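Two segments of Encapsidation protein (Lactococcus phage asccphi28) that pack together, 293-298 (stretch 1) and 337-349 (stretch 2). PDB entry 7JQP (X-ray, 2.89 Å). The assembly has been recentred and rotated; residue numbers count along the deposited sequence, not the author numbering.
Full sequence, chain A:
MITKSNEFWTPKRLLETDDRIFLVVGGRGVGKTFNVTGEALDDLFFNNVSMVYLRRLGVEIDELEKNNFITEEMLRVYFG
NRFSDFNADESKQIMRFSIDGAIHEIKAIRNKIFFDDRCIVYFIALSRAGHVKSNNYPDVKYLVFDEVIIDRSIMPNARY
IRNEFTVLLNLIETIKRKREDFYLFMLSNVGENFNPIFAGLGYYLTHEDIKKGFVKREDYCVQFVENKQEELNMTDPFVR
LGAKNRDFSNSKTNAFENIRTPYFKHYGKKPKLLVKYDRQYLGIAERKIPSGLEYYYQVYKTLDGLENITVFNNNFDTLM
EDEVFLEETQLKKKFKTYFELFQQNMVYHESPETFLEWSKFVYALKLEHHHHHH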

ATOM      1  N   LEU A 293      43.243 -16.930  -3.671  1.00 45.64           N
ATOM      2  CA  LEU A 293      43.480 -16.258  -4.936  1.00 47.89           C
ATOM      3  C   LEU A 293      43.379 -14.746  -4.690  1.00 46.43           C
ATOM      4  O   LEU A 293      42.604 -14.283  -3.843  1.00 56.34           O
ATOM      5  N   GLU A 294      44.129 -13.981  -5.484  1.00 49.01           N
ATOM      6  CA  GLU A 294      44.230 -12.527  -5.399  1.00 43.97           C
ATOM      7  C   GLU A 294      43.697 -11.886  -6.676  1.00 45.24           C
ATOM      8  O   GLU A 294      43.884 -12.429  -7.769  1.00 50.01           O
ATOM      9  N   TYR A 295      42.972 -10.776  -6.532  1.00 41.74           N
ATOM     10  CA  TYR A 295      42.321 -10.106  -7.652  1.00 46.55           C
ATOM     11  C   TYR A 295      42.959  -8.750  -7.926  1.00 39.77           C
ATOM     12  O   TYR A 295      43.173  -7.960  -7.001  1.00 41.56           O
ATOM     13  N   TYR A 296      43.233  -8.475  -9.202  1.00 36.40           N
ATOM     14  CA  TYR A 296      43.721  -7.174  -9.640  1.00 36.50           C
ATOM     15  C   TYR A 296      42.861  -6.688 -10.796  1.00 39.48           C
ATOM     16  O   TYR A 296      42.630  -7.429 -11.756  1.00 38.32           O
ATOM     17  N   TYR A 297      42.396  -5.448 -10.705  1.00 35.54           N
ATOM     18  CA  TYR A 297      41.579  -4.823 -11.737  1.00 33.38           C
ATOM     19  C   TYR A 297      42.450  -3.827 -12.487  1.00 36.13           C
ATOM     20  O   TYR A 297      42.988  -2.894 -11.881  1.00 33.33           O
ATOM     21  N   GLN A 298      42.583  -4.021 -13.799  1.00 35.24           N
ATOM     22  CA  GLN A 298      43.513  -3.243 -14.601  1.00 41.08           C
ATOM     23  C   GLN A 298      42.818  -2.694 -15.839  1.00 36.46           C
ATOM     24  O   GLN A 298      41.763  -3.178 -16.259  1.00 34.44           O
ATOM     25  N   THR A 337      29.964 -12.216  -9.764  1.00 61.76           N
ATOM     26  CA  THR A 337      30.943 -12.345  -8.692  1.00 65.23           C
ATOM     27  C   THR A 337      31.943 -11.194  -8.719  1.00 58.81           C
ATOM     28  O   THR A 337      32.318 -10.664  -7.666  1.00 47.07           O
ATOM     29  N   TYR A 338      32.383 -10.795  -9.915  1.00 60.18           N
ATOM     30  CA  TYR A 338      33.346  -9.703 -10.029  1.00 54.50           C
ATOM     31  C   TYR A 338      32.755  -8.378  -9.556  1.00 48.32           C
ATOM     32  O   TYR A 338      33.444  -7.590  -8.897  1.00 40.81           O
ATOM     33  N   PHE A 339      31.486  -8.112  -9.883  1.00 55.38           N
ATOM     34  CA  PHE A 339      30.850  -6.893  -9.397  1.00 48.93           C
ATOM     35  C   PHE A 339      30.817  -6.874  -7.870  1.00 51.49           C
ATOM     36  O   PHE A 339      31.073  -5.837  -7.246  1.00 48.37           O
ATOM     37  N   GLU A 340      30.500  -8.018  -7.254  1.00 49.36           N
ATOM     38  CA  GLU A 340      30.497  -8.111  -5.797  1.00 46.94           C
ATOM     39  C   GLU A 340      31.891  -7.913  -5.216  1.00 51.61           C
ATOM     40  O   GLU A 340      32.057  -7.211  -4.210  1.00 50.23           O
ATOM     41  N   LEU A 341      32.906  -8.523  -5.832  1.00 44.84           N
ATOM     42  CA  LEU A 341      34.281  -8.320  -5.386  1.00 35.93           C
ATOM     43  C   LEU A 341      34.680  -6.854  -5.477  1.00 40.92           C
ATOM     44  O   LEU A 341      35.395  -6.346  -4.606  1.00 39.41           O
ATOM     45  N   PHE A 342      34.213  -6.158  -6.517  1.00 45.71           N
ATOM     46  CA  PHE A 342      34.492  -4.732  -6.658  1.00 37.97           C
ATOM     47  C   PHE A 342      33.747  -3.910  -5.614  1.00 40.37           C
ATOM     48  O   PHE A 342      34.320  -3.008  -4.993  1.00 44.36           O
ATOM     49  N   GLN A 343      32.457  -4.201  -5.415  1.00 41.67           N
ATOM     50  CA  GLN A 343      31.646  -3.411  -4.492  1.00 48.22           C
ATOM     51  C   GLN A 343      32.270  -3.381  -3.104  1.00 34.07           C
ATOM     52  O   GLN A 343      32.352  -2.324  -2.468  1.00 49.00           O
ATOM     53  N   GLN A 344      32.691  -4.535  -2.607  1.00 38.13           N
ATOM     54  CA  GLN A 344      33.516  -4.592  -1.412  1.00 46.63           C
ATOM     55  C   GLN A 344      34.964  -4.294  -1.777  1.00 51.41           C
ATOM     56  O   GLN A 344      35.396  -4.524  -2.908  1.00 63.38           O
ATOM     57  N   ASN A 345      35.715  -3.756  -0.817  1.00 48.11           N
ATOM     58  CA  ASN A 345      37.122  -3.432  -1.054  1.00 41.77           C
ATOM     59  C   ASN A 345      37.971  -4.705  -0.967  1.00 52.36           C
ATOM     60  O   ASN A 345      38.848  -4.853  -0.116  1.00 69.14           O
HETATM   61  N   MSE A 346      37.686  -5.632  -1.881  1.00 41.54           N
HETATM   62  CA  MSE A 346      38.347  -6.932  -1.889  1.00 44.62           C
HETATM   63  C   MSE A 346      39.272  -7.131  -3.093  1.00 46.97           C
HETATM   64  O   MSE A 346      39.880  -8.192  -3.248  1.00 49.27           O
ATOM     65  N   VAL A 347      39.382  -6.112  -3.944  1.00 54.64           N
ATOM     66  CA  VAL A 347      40.193  -6.195  -5.151  1.00 36.23           C
ATOM     67  C   VAL A 347      41.204  -5.055  -5.158  1.00 40.27           C
ATOM     68  O   VAL A 347      41.012  -4.014  -4.523  1.00 37.26           O
ATOM     69  N   TYR A 348      42.296  -5.268  -5.893  1.00 39.67           N
ATOM     70  CA  TYR A 348      43.347  -4.272  -6.052  1.00 39.88           C
ATOM     71  C   TYR A 348      43.120  -3.498  -7.346  1.00 41.06           C
ATOM     72  O   TYR A 348      42.919  -4.101  -8.406  1.00 49.43           O
ATOM     73  N   HIS A 349      43.172  -2.170  -7.260  1.00 36.52           N
ATOM     74  CA  HIS A 349      43.018  -1.291  -8.411  1.00 40.17           C
ATOM     75  C   HIS A 349      44.359  -0.644  -8.732  1.00 44.06           C
ATOM     76  O   HIS A 349      45.104  -0.257  -7.828  1.00 50.97           O
TER

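This is a strand meeting a helix-loop-strand unit: the strand 293-298 pairs in parallel with the short strand at the end of the second stretch, while two of its tyrosines, Tyr295 and Tyr297, reach back to the helix 337-343 that runs almost perpendicular to it, at 87°.

The backbone sets the register. Tyr348 N donates to Tyr295 O at 3.0 Å, and Tyr297 N donates to Tyr348 O at 2.7 Å with a nearly straight geometry, so Tyr348 is clasped through both its amide and its carbonyl by the residues flanking Tyr296. Tyr296 CA lies 3.4 Å from the same Tyr348 O, a CA-H...O contact that adds to the pairing. Alternation along the strands then sorts the side chains: Tyr296 and Tyr348 share one face of the sheet, Tyr297 and His349 the other.

On the Tyr297 face, Tyr297 makes the most extensive contact. Tyr297, an m rotamer with chi2 of 43°, has the largest area covered by the other stretch. The axes of strand and helix come no closer than 10.7 Å, and the tyrosine is long enough to cross that gap and place its hydroxyl at the helix backbone, where Tyr297 OH donates to Tyr338 O at 2.9 Å. That carbonyl also accepts the helical bond from Phe342 N, at 2.9 Å from Tyr338 O, so it serves two donors. Along the way the ring is lined by apolar atoms: Val347 CG2 sits over one face, 3.9 Å from the ring centroid, Val347 CG1 comes to 3.4 Å from Tyr297 CE1, and Phe342 CB is 4.0 Å from Tyr297 CE2. Phe342, a t rotamer, contributes its base here while the end of its side chain leads away. His349, an m rotamer, brings ND1 to 3.7 Å from Tyr297 CB, its ring oblique to the tyrosine's.

Tyr295, also m, leaves the strand sideways, and its ring meets the same helix at Leu341. Leu341 is the helix residue whose CA-to-CB bond points toward the strand; with chi angles m and t it lays CD1 over the Tyr295 ring, 3.9 Å from the centroid and close to the ring normal. Val347 CG1 packs 3.9 Å from Tyr295 CB, so this valine, m at chi1, serves both tyrosines. Tyr338, m as well, makes a looser contact, its CE1 4.3 Å from Tyr295 CE1.

The other face is an aromatic pair. Tyr296 and Tyr348, both m, hold their rings near parallel but slid apart, with centroids 5.1 Å apart and little overlap; the closer side-chain contact is Tyr296 CD2 to Tyr348 CB at 3.7 Å. Glu294 reaches the edge of the Tyr348 ring, Glu294 OE2 lying 3.5 Å from Tyr348 CE2, and Glu294 OE1 accepts a weak bond from Tyr296 OH at 3.4 Å.

The rule to read here is economical: backbone pairing fixes the register, and a long tyrosine with a polar tip ties sheet to helix.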

ATOM      1  CB  LEU A 293      42.474 -16.667  -6.014  1.00 43.59           C
ATOM      2  CG  LEU A 293      42.818 -17.891  -6.884  1.00 71.93           C
ATOM      3  CD1 LEU A 293      42.764 -19.186  -6.068  1.00 72.58           C
ATOM      4  CD2 LEU A 293      41.947 -17.965  -8.104  1.00 62.76           C
ATOM      5  CB  GLU A 294      45.670 -12.081  -5.160  1.00 42.19           C
ATOM      6  CG  GLU A 294      45.812 -10.827  -4.347  1.00 48.56           C
ATOM      7  CD  GLU A 294      47.113 -10.781  -3.553  1.00 53.02           C
ATOM      8  OE1 GLU A 294      48.166 -11.204  -4.078  1.00 35.58           O
ATOM      9  OE2 GLU A 294      47.066 -10.327  -2.391  1.00 57.50           O
ATOM     10  CB  TYR A 295      40.829  -9.945  -7.355  1.00 45.16           C
ATOM     11  CG  TYR A 295      40.136 -11.265  -7.110  1.00 48.51           C
ATOM     12  CD1 TYR A 295      39.623 -12.007  -8.164  1.00 56.11           C
ATOM     13  CD2 TYR A 295      40.003 -11.775  -5.823  1.00 48.23           C
ATOM     14  CE1 TYR A 295      38.990 -13.216  -7.946  1.00 55.42           C
ATOM     15  CE2 TYR A 295      39.371 -12.984  -5.594  1.00 49.49           C
ATOM     16  CZ  TYR A 295      38.868 -13.700  -6.659  1.00 62.23           C
ATOM     17  OH  TYR A 295      38.239 -14.904  -6.438  1.00 73.20           O
ATOM     18  CB  TYR A 296      45.184  -7.222 -10.085  1.00 36.01           C
ATOM     19  CG  TYR A 296      46.169  -7.574  -9.002  1.00 28.93           C
ATOM     20  CD1 TYR A 296      46.264  -8.868  -8.515  1.00 34.90           C
ATOM     21  CD2 TYR A 296      47.016  -6.610  -8.471  1.00 37.39           C
ATOM     22  CE1 TYR A 296      47.172  -9.194  -7.530  1.00 41.18           C
ATOM     23  CE2 TYR A 296      47.930  -6.926  -7.488  1.00 39.68           C
ATOM     24  CZ  TYR A 296      48.003  -8.220  -7.020  1.00 36.57           C
ATOM     25  OH  TYR A 296      48.909  -8.541  -6.036  1.00 54.06           O
ATOM     26  CB  TYR A 297      40.360  -4.135 -11.124  1.00 42.09           C
ATOM     27  CG  TYR A 297      39.254  -5.087 -10.727  1.00 34.43           C
ATOM     28  CD1 TYR A 297      39.539  -6.288 -10.093  1.00 39.27           C
ATOM     29  CD2 TYR A 297      37.926  -4.780 -10.982  1.00 41.40           C
ATOM     30  CE1 TYR A 297      38.533  -7.160  -9.732  1.00 42.39           C
ATOM     31  CE2 TYR A 297      36.911  -5.646 -10.621  1.00 47.35           C
ATOM     32  CZ  TYR A 297      37.221  -6.834  -9.995  1.00 43.16           C
ATOM     33  OH  TYR A 297      36.217  -7.702  -9.632  1.00 46.67           O
ATOM     34  CB  GLN A 298      44.732  -4.081 -15.032  1.00 49.79           C
ATOM     35  CG  GLN A 298      45.241  -5.059 -13.987  1.00 37.61           C
ATOM     36  CD  GLN A 298      46.015  -6.214 -14.605  1.00 41.62           C
ATOM     37  OE1 GLN A 298      45.743  -6.624 -15.734  1.00 37.41           O
ATOM     38  NE2 GLN A 298      46.989  -6.737 -13.870  1.00 48.52           N
ATOM     39  CB  THR A 337      31.674 -13.683  -8.802  1.00 73.01           C
ATOM     40  OG1 THR A 337      32.390 -13.737 -10.043  1.00 66.67           O
ATOM     41  CG2 THR A 337      30.689 -14.845  -8.735  1.00 88.82           C
ATOM     42  CB  TYR A 338      33.834  -9.596 -11.472  1.00 50.81           C
ATOM     43  CG  TYR A 338      34.788 -10.699 -11.875  1.00 51.46           C
ATOM     44  CD1 TYR A 338      35.923 -10.970 -11.123  1.00 49.28           C
ATOM     45  CD2 TYR A 338      34.548 -11.475 -13.002  1.00 55.88           C
ATOM     46  CE1 TYR A 338      36.797 -11.979 -11.485  1.00 52.24           C
ATOM     47  CE2 TYR A 338      35.417 -12.486 -13.371  1.00 41.05           C
ATOM     48  CZ  TYR A 338      36.541 -12.732 -12.610  1.00 43.40           C
ATOM     49  OH  TYR A 338      37.410 -13.737 -12.973  1.00 54.55           O
ATOM     50  CB  PHE A 339      29.425  -6.783  -9.947  1.00 56.09           C
ATOM     51  CG  PHE A 339      29.337  -6.451 -11.421  1.00 62.02           C
ATOM     52  CD1 PHE A 339      30.369  -5.806 -12.086  1.00 61.33           C
ATOM     53  CD2 PHE A 339      28.205  -6.799 -12.139  1.00 82.12           C
ATOM     54  CE1 PHE A 339      30.264  -5.508 -13.436  1.00 61.23           C
ATOM     55  CE2 PHE A 339      28.097  -6.509 -13.486  1.00 80.60           C
ATOM     56  CZ  PHE A 339      29.126  -5.864 -14.135  1.00 68.10           C
ATOM     57  CB  GLU A 340      29.923  -9.464  -5.369  1.00 55.44           C
ATOM     58  CG  GLU A 340      28.444  -9.631  -5.683  1.00 76.89           C
ATOM     59  CD  GLU A 340      27.930 -11.030  -5.397  1.00 86.93           C
ATOM     60  OE1 GLU A 340      28.752 -11.926  -5.116  1.00 77.20           O
ATOM     61  OE2 GLU A 340      26.698 -11.229  -5.453  1.00 82.94           O
ATOM     62  CB  LEU A 341      35.214  -9.193  -6.225  1.00 38.89           C
ATOM     63  CG  LEU A 341      35.201 -10.688  -5.922  1.00 45.58           C
ATOM     64  CD1 LEU A 341      35.756 -11.484  -7.078  1.00 48.03           C
ATOM     65  CD2 LEU A 341      36.064 -10.971  -4.692  1.00 44.74           C
ATOM     66  CB  PHE A 342      34.110  -4.261  -8.064  1.00 41.23           C
ATOM     67  CG  PHE A 342      33.993  -2.764  -8.189  1.00 35.28           C
ATOM     68  CD1 PHE A 342      35.078  -1.986  -8.556  1.00 31.47           C
ATOM     69  CD2 PHE A 342      32.785  -2.136  -7.926  1.00 34.48           C
ATOM     70  CE1 PHE A 342      34.955  -0.612  -8.660  1.00 36.46           C
ATOM     71  CE2 PHE A 342      32.657  -0.769  -8.025  1.00 37.05           C
ATOM     72  CZ  PHE A 342      33.742  -0.004  -8.393  1.00 41.58           C
ATOM     73  CB  GLN A 343      30.230  -3.983  -4.434  1.00 56.20           C
ATOM     74  CG  GLN A 343      29.146  -3.311  -5.271  1.00 60.50           C
ATOM     75  CD  GLN A 343      28.866  -1.883  -4.830  1.00 69.71           C
ATOM     76  OE1 GLN A 343      29.483  -1.376  -3.894  1.00 51.55           O
ATOM     77  NE2 GLN A 343      27.839  -1.280  -5.419  1.00 79.08           N
ATOM     78  CB  GLN A 344      33.429  -5.971  -0.766  1.00 49.31           C
ATOM     79  CG  GLN A 344      32.054  -6.585  -0.763  1.00 55.53           C
ATOM     80  CD  GLN A 344      31.921  -7.691   0.261  1.00 79.16           C
ATOM     81  OE1 GLN A 344      32.427  -7.591   1.380  1.00 98.22           O
ATOM     82  NE2 GLN A 344      31.297  -8.788  -0.147  1.00 71.62           N
ATOM     83  CB  ASN A 345      37.614  -2.383  -0.067  1.00 40.94           C
ATOM     84  CG  ASN A 345      38.822  -1.620  -0.586  1.00 57.97           C
ATOM     85  OD1 ASN A 345      39.318  -1.889  -1.682  1.00 73.17           O
ATOM     86  ND2 ASN A 345      39.326  -0.693   0.220  1.00 60.96           N
HETATM   87  CB  MSE A 346      37.300  -8.057  -1.877  1.00 47.40           C
HETATM   88  CG  MSE A 346      36.538  -8.252  -0.568  1.00 61.53           C
HETATM   89 SE   MSE A 346      35.279  -9.745  -0.756  1.00 67.62          SE
HETATM   90  CE  MSE A 346      34.709 -10.003   1.092  1.00 55.86           C
ATOM     91  CB  VAL A 347      39.330  -6.158  -6.433  1.00 40.83           C
ATOM     92  CG1 VAL A 347      38.246  -7.226  -6.386  1.00 40.15           C
ATOM     93  CG2 VAL A 347      38.712  -4.775  -6.632  1.00 51.04           C
ATOM     94  CB  TYR A 348      44.739  -4.912  -6.086  1.00 42.08           C
ATOM     95  CG  TYR A 348      45.271  -5.403  -4.758  1.00 41.64           C
ATOM     96  CD1 TYR A 348      45.716  -4.506  -3.797  1.00 43.50           C
ATOM     97  CD2 TYR A 348      45.359  -6.760  -4.479  1.00 31.49           C
ATOM     98  CE1 TYR A 348      46.214  -4.943  -2.587  1.00 41.90           C
ATOM     99  CE2 TYR A 348      45.856  -7.208  -3.270  1.00 39.68           C
ATOM    100  CZ  TYR A 348      46.289  -6.294  -2.329  1.00 43.19           C
ATOM    101  OH  TYR A 348      46.781  -6.724  -1.119  1.00 36.84           O
ATOM    102  CB  HIS A 349      41.958  -0.218  -8.149  1.00 34.78           C
ATOM    103  CG  HIS A 349      40.556  -0.742  -8.181  1.00 29.22           C
ATOM    104  ND1 HIS A 349      39.864  -0.934  -9.357  1.00 40.74           N
ATOM    105  CD2 HIS A 349      39.714  -1.106  -7.185  1.00 31.14           C
ATOM    106  CE1 HIS A 349      38.660  -1.405  -9.085  1.00 39.14           C
ATOM    107  NE2 HIS A 349      38.543  -1.516  -7.775  1.00 35.75           N
TER